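Local coordinates for uncharacterized protein (Ruminococcus gnavus, PDB 4QAN), which is of unknown function but has a cystatin-like fold, as a divergent member of the NTF2-like superfamily, and binds a metal ion, at residues T12-K17 / Q250-E255; V31-S36 / A46-A51; S36-N41 / E100-L105; L115-I120 / Y199-Q204. All blocks are in the same frame, centred on the assembly; numbering follows the deposited sequence. Where two conformers were deposited one is given.

Contact 1. Residues T12-K17 / Q250-E255; sequences TESLQK and QDTSPE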
# COMPACT_ATOMS: atom_id res chain seq x y z
N THR A 12 -13.34 -11.57 4.02
CA THR A 12 -13.65 -11.41 5.44
C THR A 12 -15.15 -11.17 5.62
O THR A 12 -15.84 -10.88 4.65
CB THR A 12 -12.89 -10.23 6.05
OG1 THR A 12 -13.36 -9.01 5.47
CG2 THR A 12 -11.40 -10.34 5.82
N GLU A 13 -15.63 -11.28 6.86
CA GLU A 13 -17.04 -11.01 7.18
C GLU A 13 -17.48 -9.64 6.67
O GLU A 13 -18.56 -9.50 6.11
CB GLU A 13 -17.30 -11.11 8.69
CG GLU A 13 -17.44 -12.53 9.21
CD GLU A 13 -17.40 -12.62 10.74
OE1 GLU A 13 -17.66 -11.61 11.42
OE2 GLU A 13 -17.10 -13.73 11.25
N SER A 14 -16.64 -8.62 6.87
CA SER A 14 -16.99 -7.28 6.39
C SER A 14 -16.99 -7.22 4.85
O SER A 14 -17.86 -6.60 4.25
CB SER A 14 -16.05 -6.23 6.96
OG SER A 14 -16.17 -6.19 8.36
N LEU A 15 -16.02 -7.87 4.22
CA LEU A 15 -16.00 -7.91 2.76
C LEU A 15 -17.17 -8.65 2.15
O LEU A 15 -17.52 -8.38 1.03
CB LEU A 15 -14.69 -8.48 2.24
CG LEU A 15 -13.58 -7.45 2.29
CD1 LEU A 15 -12.23 -8.16 2.20
CD2 LEU A 15 -13.75 -6.39 1.20
N GLN A 16 -17.77 -9.58 2.89
CA GLN A 16 -19.00 -10.25 2.45
C GLN A 16 -20.24 -9.36 2.55
O GLN A 16 -21.28 -9.72 2.00
CB GLN A 16 -19.28 -11.51 3.27
CG GLN A 16 -18.23 -12.59 3.14
CD GLN A 16 -18.35 -13.63 4.25
OE1 GLN A 16 -19.45 -14.05 4.60
NE2 GLN A 16 -17.20 -14.04 4.80
N LYS A 17 -20.15 -8.24 3.27
CA LYS A 17 -21.32 -7.36 3.46
C LYS A 17 -21.69 -6.63 2.18
O LYS A 17 -20.81 -6.22 1.43
CB LYS A 17 -21.07 -6.32 4.56
CG LYS A 17 -21.08 -6.86 5.98
CD LYS A 17 -20.67 -5.78 6.96
CE LYS A 17 -20.87 -6.24 8.40
NZ LYS A 17 -20.19 -5.33 9.36
N GLN A 250 -11.33 -13.70 11.01
CA GLN A 250 -12.73 -13.83 10.63
C GLN A 250 -13.13 -12.55 9.92
O GLN A 250 -13.60 -12.58 8.79
CB GLN A 250 -13.60 -14.09 11.86
CG GLN A 250 -13.24 -15.35 12.63
CD GLN A 250 -13.12 -16.59 11.74
OE1 GLN A 250 -14.07 -16.98 11.05
NE2 GLN A 250 -11.94 -17.22 11.75
N ASP A 251 -12.89 -11.41 10.56
CA ASP A 251 -13.27 -10.12 10.02
C ASP A 251 -12.06 -9.37 9.48
O ASP A 251 -10.90 -9.81 9.63
CB ASP A 251 -13.98 -9.31 11.11
CG ASP A 251 -14.88 -8.24 10.55
OD1 ASP A 251 -14.94 -8.05 9.32
OD2 ASP A 251 -15.53 -7.57 11.36
N THR A 252 -12.34 -8.26 8.80
CA THR A 252 -11.31 -7.36 8.28
C THR A 252 -10.49 -6.83 9.44
O THR A 252 -11.05 -6.30 10.40
CB THR A 252 -11.98 -6.19 7.53
OG1 THR A 252 -12.52 -6.67 6.28
CG2 THR A 252 -11.01 -5.04 7.30
N SER A 253 -9.17 -6.97 9.36
CA SER A 253 -8.28 -6.62 10.46
C SER A 253 -7.35 -5.47 10.08
O SER A 253 -6.59 -5.59 9.13
CB SER A 253 -7.44 -7.85 10.85
OG SER A 253 -6.30 -7.49 11.61
N PRO A 254 -7.39 -4.35 10.83
CA PRO A 254 -6.45 -3.26 10.53
C PRO A 254 -5.01 -3.70 10.67
O PRO A 254 -4.17 -3.34 9.84
CB PRO A 254 -6.78 -2.17 11.56
CG PRO A 254 -7.67 -2.81 12.57
CD PRO A 254 -8.32 -3.99 11.92
N GLU A 255 -4.72 -4.50 11.68
CA GLU A 255 -3.35 -4.95 11.92
C GLU A 255 -2.82 -5.79 10.75
O GLU A 255 -1.68 -5.61 10.31
CB GLU A 255 -3.25 -5.74 13.23
CG GLU A 255 -3.60 -4.96 14.48
CD GLU A 255 -5.10 -4.77 14.72
OE1 GLU A 255 -5.94 -5.40 14.02
OE2 GLU A 255 -5.45 -3.99 15.64

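Contact 2. Residues V31-S36 / A46-A51; sequences VLYMLS and ALRGCA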
# COMPACT_ATOMS: atom_id res chain seq x y z
N VAL A 31 -17.80 13.08 1.79
CA VAL A 31 -17.22 13.61 3.03
C VAL A 31 -17.97 13.09 4.24
O VAL A 31 -17.35 12.64 5.21
CB VAL A 31 -17.23 15.14 3.05
CG1 VAL A 31 -16.83 15.68 4.43
CG2 VAL A 31 -16.32 15.70 1.97
N LEU A 32 -19.30 13.15 4.18
CA LEU A 32 -20.15 12.72 5.28
C LEU A 32 -20.02 11.22 5.50
O LEU A 32 -19.83 10.78 6.64
CB LEU A 32 -21.62 13.07 5.02
CG LEU A 32 -21.98 14.55 5.06
CD1 LEU A 32 -23.44 14.77 4.67
CD2 LEU A 32 -21.71 15.13 6.45
N TYR A 33 -20.11 10.45 4.42
CA TYR A 33 -19.89 9.01 4.47
C TYR A 33 -18.62 8.74 5.26
O TYR A 33 -18.61 7.90 6.16
CB TYR A 33 -19.77 8.44 3.04
CG TYR A 33 -19.41 6.96 2.97
CD1 TYR A 33 -18.10 6.54 2.82
CD2 TYR A 33 -20.41 5.98 3.05
CE1 TYR A 33 -17.79 5.19 2.75
CE2 TYR A 33 -20.09 4.62 2.98
CZ TYR A 33 -18.78 4.23 2.83
OH TYR A 33 -18.48 2.88 2.78
N MSE A 34 -17.56 9.47 4.96
CA MSE A 34 -16.29 9.25 5.65
C MSE A 34 -16.41 9.68 7.09
O MSE A 34 -15.88 9.01 7.98
CB MSE A 34 -15.16 9.96 4.92
CG MSE A 34 -13.78 9.73 5.52
SE MSE A 34 -13.30 7.83 5.36
CE MSE A 34 -13.06 7.72 3.41
N LEU A 35 -17.10 10.78 7.34
CA LEU A 35 -17.31 11.25 8.70
C LEU A 35 -18.11 10.24 9.54
O LEU A 35 -17.77 9.97 10.70
CB LEU A 35 -18.00 12.60 8.70
CG LEU A 35 -17.14 13.76 8.18
CD1 LEU A 35 -18.01 14.98 7.94
CD2 LEU A 35 -16.02 14.09 9.15
N SER A 36 -19.17 9.69 8.96
CA SER A 36 -19.94 8.62 9.60
C SER A 36 -19.06 7.41 9.95
O SER A 36 -19.14 6.87 11.05
CB SER A 36 -21.07 8.14 8.70
OG SER A 36 -21.64 6.98 9.25
N ALA A 46 -15.01 2.94 6.06
CA ALA A 46 -14.07 4.02 5.73
C ALA A 46 -13.26 3.74 4.47
O ALA A 46 -13.16 4.60 3.60
CB ALA A 46 -13.10 4.26 6.89
N LEU A 47 -12.68 2.55 4.39
CA LEU A 47 -11.88 2.14 3.24
C LEU A 47 -12.63 2.27 1.92
O LEU A 47 -12.07 2.75 0.93
CB LEU A 47 -11.40 0.71 3.41
CG LEU A 47 -10.25 0.58 4.43
CD1 LEU A 47 -9.92 -0.87 4.72
CD2 LEU A 47 -9.03 1.32 3.94
N ARG A 48 -13.88 1.83 1.91
CA ARG A 48 -14.71 1.87 0.72
C ARG A 48 -14.95 3.30 0.20
O ARG A 48 -15.20 3.49 -1.00
CB ARG A 48 -16.05 1.20 1.01
CG ARG A 48 -15.90 -0.29 1.34
CD ARG A 48 -17.00 -0.76 2.27
NE ARG A 48 -16.94 -2.21 2.49
CZ ARG A 48 -17.68 -3.12 1.84
NH1 ARG A 48 -18.55 -2.77 0.90
NH2 ARG A 48 -17.53 -4.40 2.15
N GLY A 49 -14.87 4.29 1.10
CA GLY A 49 -15.00 5.68 0.73
C GLY A 49 -13.73 6.36 0.24
O GLY A 49 -13.78 7.52 -0.17
N CYS A 50 -12.60 5.66 0.32
CA CYS A 50 -11.33 6.17 -0.17
C CYS A 50 -11.12 5.83 -1.64
O CYS A 50 -11.68 4.86 -2.14
CB CYS A 50 -10.17 5.59 0.66
SG CYS A 50 -10.26 5.90 2.44
N ALA A 51 -10.28 6.61 -2.32
CA ALA A 51 -10.03 6.41 -3.75
C ALA A 51 -8.87 5.43 -3.99
O ALA A 51 -7.88 5.78 -4.62
CB ALA A 51 -9.74 7.75 -4.41

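Contact 3. Residues S36-N41 / E100-L105; sequences SALKKN and EQFEEL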
# COMPACT_ATOMS: atom_id res chain seq x y z
N SER A 36 -19.17 9.69 8.96
CA SER A 36 -19.94 8.62 9.60
C SER A 36 -19.06 7.41 9.95
O SER A 36 -19.14 6.87 11.05
CB SER A 36 -21.07 8.14 8.70
OG SER A 36 -21.64 6.98 9.25
N ALA A 37 -18.26 6.98 8.99
CA ALA A 37 -17.36 5.85 9.20
C ALA A 37 -16.53 6.09 10.45
O ALA A 37 -16.47 5.23 11.32
CB ALA A 37 -16.46 5.64 8.00
N LEU A 38 -15.92 7.28 10.53
CA LEU A 38 -15.10 7.67 11.67
C LEU A 38 -15.92 7.69 12.95
O LEU A 38 -15.45 7.27 14.00
CB LEU A 38 -14.46 9.04 11.45
CG LEU A 38 -13.36 9.07 10.39
CD1 LEU A 38 -13.22 10.44 9.77
CD2 LEU A 38 -12.02 8.61 10.96
N LYS A 39 -17.14 8.20 12.86
CA LYS A 39 -18.03 8.25 14.02
C LYS A 39 -18.30 6.85 14.56
O LYS A 39 -18.31 6.65 15.78
CB LYS A 39 -19.35 8.92 13.64
CG LYS A 39 -20.30 9.17 14.80
CD LYS A 39 -21.61 9.75 14.28
CE LYS A 39 -22.55 10.11 15.41
NZ LYS A 39 -21.95 11.14 16.30
N LYS A 40 -18.50 5.89 13.65
CA LYS A 40 -18.85 4.52 14.01
C LYS A 40 -17.61 3.65 14.16
O LYS A 40 -17.73 2.43 14.26
CB LYS A 40 -19.75 3.89 12.95
CG LYS A 40 -21.01 4.67 12.66
CD LYS A 40 -21.69 4.11 11.42
CE LYS A 40 -23.17 4.42 11.40
NZ LYS A 40 -23.45 5.79 10.89
N ASN A 41 -16.43 4.26 14.15
CA ASN A 41 -15.18 3.52 14.20
C ASN A 41 -15.22 2.27 13.28
O ASN A 41 -14.80 1.18 13.67
CB ASN A 41 -14.85 3.14 15.65
CG ASN A 41 -13.45 2.57 15.82
OD1 ASN A 41 -12.54 2.81 15.01
ND2 ASN A 41 -13.26 1.79 16.88
N GLU A 100 -3.81 4.24 8.41
CA GLU A 100 -3.06 5.12 9.28
C GLU A 100 -3.65 6.51 9.39
O GLU A 100 -3.64 7.09 10.47
CB GLU A 100 -1.62 5.17 8.86
CG GLU A 100 -0.96 3.87 9.23
CD GLU A 100 0.37 3.71 8.58
OE1 GLU A 100 0.62 4.41 7.58
OE2 GLU A 100 1.15 2.86 9.08
N GLN A 101 -4.20 7.04 8.30
CA GLN A 101 -4.95 8.28 8.39
C GLN A 101 -6.14 8.08 9.32
O GLN A 101 -6.35 8.88 10.23
CB GLN A 101 -5.44 8.74 7.03
CG GLN A 101 -4.32 9.12 6.09
CD GLN A 101 -4.74 10.14 5.05
OE1 GLN A 101 -5.87 10.12 4.57
NE2 GLN A 101 -3.83 11.04 4.71
N PHE A 102 -6.89 7.00 9.10
CA PHE A 102 -8.05 6.71 9.91
C PHE A 102 -7.67 6.63 11.39
O PHE A 102 -8.28 7.27 12.23
CB PHE A 102 -8.69 5.41 9.44
CG PHE A 102 -9.95 5.05 10.17
CD1 PHE A 102 -11.16 5.59 9.77
CD2 PHE A 102 -9.93 4.16 11.24
CE1 PHE A 102 -12.33 5.25 10.43
CE2 PHE A 102 -11.08 3.82 11.91
CZ PHE A 102 -12.29 4.36 11.50
N GLU A 103 -6.64 5.84 11.69
CA GLU A 103 -6.21 5.64 13.09
C GLU A 103 -5.74 6.95 13.73
O GLU A 103 -6.13 7.26 14.86
CB GLU A 103 -5.12 4.57 13.17
CG GLU A 103 -5.63 3.16 12.88
CD GLU A 103 -4.52 2.12 12.80
OE1 GLU A 103 -3.34 2.50 12.68
OE2 GLU A 103 -4.81 0.91 12.84
N GLU A 104 -4.94 7.71 12.99
CA GLU A 104 -4.45 9.00 13.48
C GLU A 104 -5.60 9.95 13.87
O GLU A 104 -5.62 10.47 14.99
CB GLU A 104 -3.54 9.65 12.45
CG GLU A 104 -2.93 10.96 12.91
CD GLU A 104 -1.94 11.55 11.92
OE1 GLU A 104 -1.52 10.83 10.98
OE2 GLU A 104 -1.59 12.73 12.09
N LEU A 105 -6.55 10.18 12.96
CA LEU A 105 -7.70 11.06 13.27
C LEU A 105 -8.53 10.51 14.42
O LEU A 105 -9.08 11.29 15.20
CB LEU A 105 -8.62 11.24 12.06
CG LEU A 105 -8.34 12.37 11.07
CD1 LEU A 105 -7.04 12.14 10.30
CD2 LEU A 105 -9.51 12.51 10.11

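Contact 4. Residues L115-I120 / Y199-Q204; sequences LEVLEI and YVLPNQ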
# COMPACT_ATOMS: atom_id res chain seq x y z
N LEU A 115 -19.34 12.67 17.50
CA LEU A 115 -19.06 13.69 16.49
C LEU A 115 -20.33 14.32 15.88
O LEU A 115 -21.26 13.62 15.50
CB LEU A 115 -18.19 13.07 15.40
CG LEU A 115 -17.89 13.79 14.08
CD1 LEU A 115 -16.57 13.26 13.53
CD2 LEU A 115 -19.00 13.61 13.05
N GLU A 116 -20.34 15.65 15.78
CA GLU A 116 -21.43 16.37 15.13
C GLU A 116 -20.86 17.24 14.01
O GLU A 116 -19.91 17.98 14.22
CB GLU A 116 -22.15 17.28 16.13
CG GLU A 116 -23.03 16.58 17.14
CD GLU A 116 -23.74 17.55 18.07
OE1 GLU A 116 -24.49 18.43 17.59
OE2 GLU A 116 -23.54 17.44 19.30
N VAL A 117 -21.48 17.19 12.83
CA VAL A 117 -21.03 17.95 11.67
C VAL A 117 -21.62 19.36 11.66
O VAL A 117 -22.80 19.54 11.36
CB VAL A 117 -21.39 17.22 10.36
CG1 VAL A 117 -20.85 17.99 9.16
CG2 VAL A 117 -20.84 15.80 10.38
N LEU A 118 -20.79 20.35 11.95
CA LEU A 118 -21.25 21.74 12.04
C LEU A 118 -21.32 22.38 10.66
O LEU A 118 -22.30 23.05 10.33
CB LEU A 118 -20.32 22.55 12.94
CG LEU A 118 -20.03 21.95 14.31
CD1 LEU A 118 -19.04 22.83 15.06
CD2 LEU A 118 -21.30 21.75 15.12
N GLU A 119 -20.27 22.19 9.88
CA GLU A 119 -20.21 22.73 8.52
C GLU A 119 -19.17 22.00 7.68
O GLU A 119 -18.18 21.48 8.20
CB GLU A 119 -19.88 24.23 8.58
CG GLU A 119 -19.58 24.87 7.23
CD GLU A 119 -19.55 26.38 7.29
OE1 GLU A 119 -19.54 26.94 8.41
OE2 GLU A 119 -19.53 27.01 6.21
N ILE A 120 -19.43 21.96 6.38
CA ILE A 120 -18.47 21.49 5.40
C ILE A 120 -18.30 22.63 4.41
O ILE A 120 -19.27 22.99 3.74
CB ILE A 120 -18.99 20.23 4.67
CG1 ILE A 120 -19.09 19.06 5.65
CG2 ILE A 120 -18.07 19.85 3.51
CD1 ILE A 120 -19.83 17.86 5.09
N TYR A 199 -27.02 17.72 8.59
CA TYR A 199 -26.16 16.82 7.83
C TYR A 199 -26.57 15.37 8.12
O TYR A 199 -26.67 14.96 9.28
CB TYR A 199 -24.67 17.06 8.13
CG TYR A 199 -24.13 18.36 7.55
CD1 TYR A 199 -23.76 18.45 6.21
CD2 TYR A 199 -23.98 19.50 8.34
CE1 TYR A 199 -23.27 19.63 5.67
CE2 TYR A 199 -23.48 20.69 7.81
CZ TYR A 199 -23.13 20.75 6.48
OH TYR A 199 -22.64 21.93 5.95
N VAL A 200 -26.84 14.61 7.06
CA VAL A 200 -27.24 13.21 7.16
C VAL A 200 -26.01 12.31 7.07
O VAL A 200 -25.44 12.12 5.99
CB VAL A 200 -28.24 12.83 6.05
CG1 VAL A 200 -28.42 11.32 5.93
CG2 VAL A 200 -29.59 13.52 6.30
N LEU A 201 -25.61 11.76 8.21
CA LEU A 201 -24.53 10.77 8.27
C LEU A 201 -25.07 9.40 7.84
O LEU A 201 -25.81 8.77 8.59
CB LEU A 201 -23.99 10.67 9.70
CG LEU A 201 -23.19 11.87 10.20
CD1 LEU A 201 -23.07 11.83 11.71
CD2 LEU A 201 -21.80 11.90 9.56
N PRO A 202 -24.68 8.91 6.64
CA PRO A 202 -25.26 7.66 6.18
C PRO A 202 -24.78 6.43 6.96
O PRO A 202 -23.81 6.51 7.73
CB PRO A 202 -24.77 7.55 4.74
CG PRO A 202 -23.45 8.25 4.75
CD PRO A 202 -23.56 9.35 5.78
N ASN A 203 -25.48 5.32 6.76
CA ASN A 203 -24.92 4.01 7.08
C ASN A 203 -25.45 2.91 6.19
O ASN A 203 -26.13 1.99 6.63
CB ASN A 203 -25.09 3.65 8.55
CG ASN A 203 -26.47 3.94 9.06
OD1 ASN A 203 -27.43 4.02 8.29
ND2 ASN A 203 -26.57 4.11 10.36
N GLN A 204 -25.15 3.07 4.90
CA GLN A 204 -24.96 1.94 4.01
C GLN A 204 -23.45 1.92 3.81
O GLN A 204 -22.75 2.83 4.25
CB GLN A 204 -25.63 2.15 2.65
CG GLN A 204 -26.94 2.94 2.64
CD GLN A 204 -28.10 2.15 3.21
OE1 GLN A 204 -27.99 1.58 4.30
NE2 GLN A 204 -29.22 2.13 2.49

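Contact 1. Residues T12-K17 / Q250-E255
Thr-12 and Thr-252 meet obliquely, hydroxyl to hydroxyl, where the N-terminal loop after helix 2-6 is pinned to the chain just before helix 254-275, joining parts 233 residues apart. Their two OG1 atoms are hydrogen-bonded at 2.6 Å. Thr-12 OG1 stands in the crowded position between its backbone N and carbonyl carbon (chi1 66°), and from there it also accepts Leu-15 N at 3.2 Å, which makes Thr-12 the head of an ST motif. Tyr-210 OH is a further partner of Thr-252 OG1. Alongside, the carboxylate of Asp-251 is swung anti to its backbone N (chi1 -157°) and faces Ser-14. Asp-251 OD1 receives Ser-14 OG on the syn lone pair over a very short 2.4 Å. Asp-251 OD1 also takes Thr-252 N at 2.7 Å from above the carboxylate plane, and Ser-14 N more weakly. One backbone bond, Glu-13 N to Gln-250 O (3.1 Å, 164° at the hydrogen), lies in the carbonyl plane and completes the join. An alanine in place of Asp-251 would remove this shared acceptor and would probably loosen the hold on Ser-14 and Thr-252 N. So many donors on one oxygen should favour the ionised carboxylate; Glu-13 OE1, 4.6 Å from Asp-251 OD2, would pull the other way, probably offset in part by Lys-17 NZ, 5.5 Å from Asp-251 OD2 and not in contact. The contact is polar and directional.

Contact 2. Residues V31-S36 / A46-A51
This is a buried packing contact, without hydrogen bonds between the segments, of helix 27-39 against the end of helix 43-48 and the turn that follows. It lies in the helical layer of a cystatin-like domain, in which helix 27-39 packs against the curved antiparallel sheet and helix 43-48 follows it after a short loop. Two long side chains of residues 31-36, Tyr-33 and Met-34, reach across to Ala-46 to Cys-50. Tyr-33, with CG anti to its backbone N (chi1 175°), extends straight across, so that one edge of the ring meets the backbone. Tyr-33 CE1 lies 3.5 Å from Gly-49 N, which is close to the ring plane. A beta carbon built on Gly-49 would fall only 2.7 Å from Tyr-33 CE1, so the backbone can come this near only because no side chain stands there. The ring's hydroxyl rides over the stem of Arg-48, Tyr-33 OH to Arg-48 CB being 3.4 Å, while its polar bond goes to Met-45 O. The guanidinium of Arg-48 leads away, and its NE forms a salt bridge with Asp-44. The next residue, Met-34, a selenomethionine, leaves its helix anti to the backbone N and then bends at chi2 (65°) and chi3 (69°), folding the methyl in toward the turn. Met-34 SE rests 3.9 Å from Ala-46 CB. The methyl is held tightly between backbone and thiol: Met-34 CE is 3.1 Å from Ala-46 O and 3.5 Å from Cys-50 SG.

Contact 3. Residues S36-N41 / E100-L105
Phe-102 leaves helix 87-108 with CG anti to its backbone N (chi1 -177°), while Leu-38 on helix 27-39 holds CG anti to its carbonyl carbon (chi1 -70°); with these torsions the two side chains slide past each other in opposite directions. The contact is helix-to-helix packing in the cystatin-like domain, set where a Schellman motif ends helix 27-39, with Asn-41, of positive phi, as its C-prime residue. Leu-38 does most of the touching through one branch: CD2 comes obliquely onto the ring, 3.4 Å from Phe-102 CD1 and the same from CE1. The other branch turns to the next turn of helix 87-108, with Leu-38 CD1 4.3 Å from Leu-105 CD2. An alanine in place of Leu-38 would take away both branches and would probably loosen the packing of Phe-102 and Leu-105 against this helix end. Oxygen atoms line the rim of the ring. Ala-37 O, an acceptor within the Schellman motif, sits near the ring plane at a long 4.2 Å from Phe-102 CE1. Ala-46 of helix 43-48 also packs on Phe-102, so the ring is shared by three helices. On the more exposed side, the Asn-41 amide, extended anti to its backbone N, lies almost coplanar with the ring (9° between planes), and its OD1 meets the edge 3.6 Å from Phe-102 CE2.

Contact 4. Residues L115-I120 / Y199-Q204
Val-117 is the bump of this contact, and the hollow it fills is made by Tyr-199 and Leu-201, two residues of an irregular segment that starts beside strand 116-122 and then leads away from it. Its two methyls divide the work. Val-117 CG1 sits over one face of the Tyr-199 ring, offset toward the rim, in a CH-pi contact 3.8 Å from the centroid and 23° off the normal. Val-117 CG2 turns to the other wall, 4.1 Å from Leu-201 CD2. The Tyr-199 ring fits the irregular outline of the strand, which carries a classic beta bulge where Leu-118 and Glu-119 both face Tyr-147 of strand 140-150. One edge follows the backbone there: Tyr-199 CD2 is 3.2 Å from Val-117 O, and Tyr-199 CE2 is 3.6 Å from Leu-118 O, close to the ring plane. On the same side of the ring plane as Val-117 CG1, Ile-120 CD1 comes 3.9 Å from Tyr-199 CE1, near the other edge. Leu-35 and Leu-32 of helix 27-39 touch Val-117 and Ile-120 in turn, so strand, helix and loop share one apolar seam of the cystatin-like domain. Polar chemistry enters at the tip, where Tyr-199 OH accepts from Ile-120 N at 3.2 Å and 149°. That bond satisfies a backbone N-H just past the bulge and probably helps to set how far along the strand the ring lies; the remaining adhesion is apolar.

How the contacts relate
Contacts 2 and 3 form the buried part of the set. Both use helix 27-39, share Ser-36, and have centres about 9 Å apart; Ala-46 CB touches Phe-102 CD1 at 3.7 Å, so their packing is continuous and mainly apolar. Contact 4, partly buried, lies on the sheet side of the same helix and is tied to it by polar links: Pro-202 O with Ser-36 OG, and Leu-115 O with Lys-39 NZ. Contact 1 differs most. Nearer the surface, it closes a chain loop that encloses the other three, and it relies on hydroxyl, carboxylate and backbone hydrogen bonds. It touches contact 2 through Arg-48, and contact 3 through Pro-254 against Glu-103.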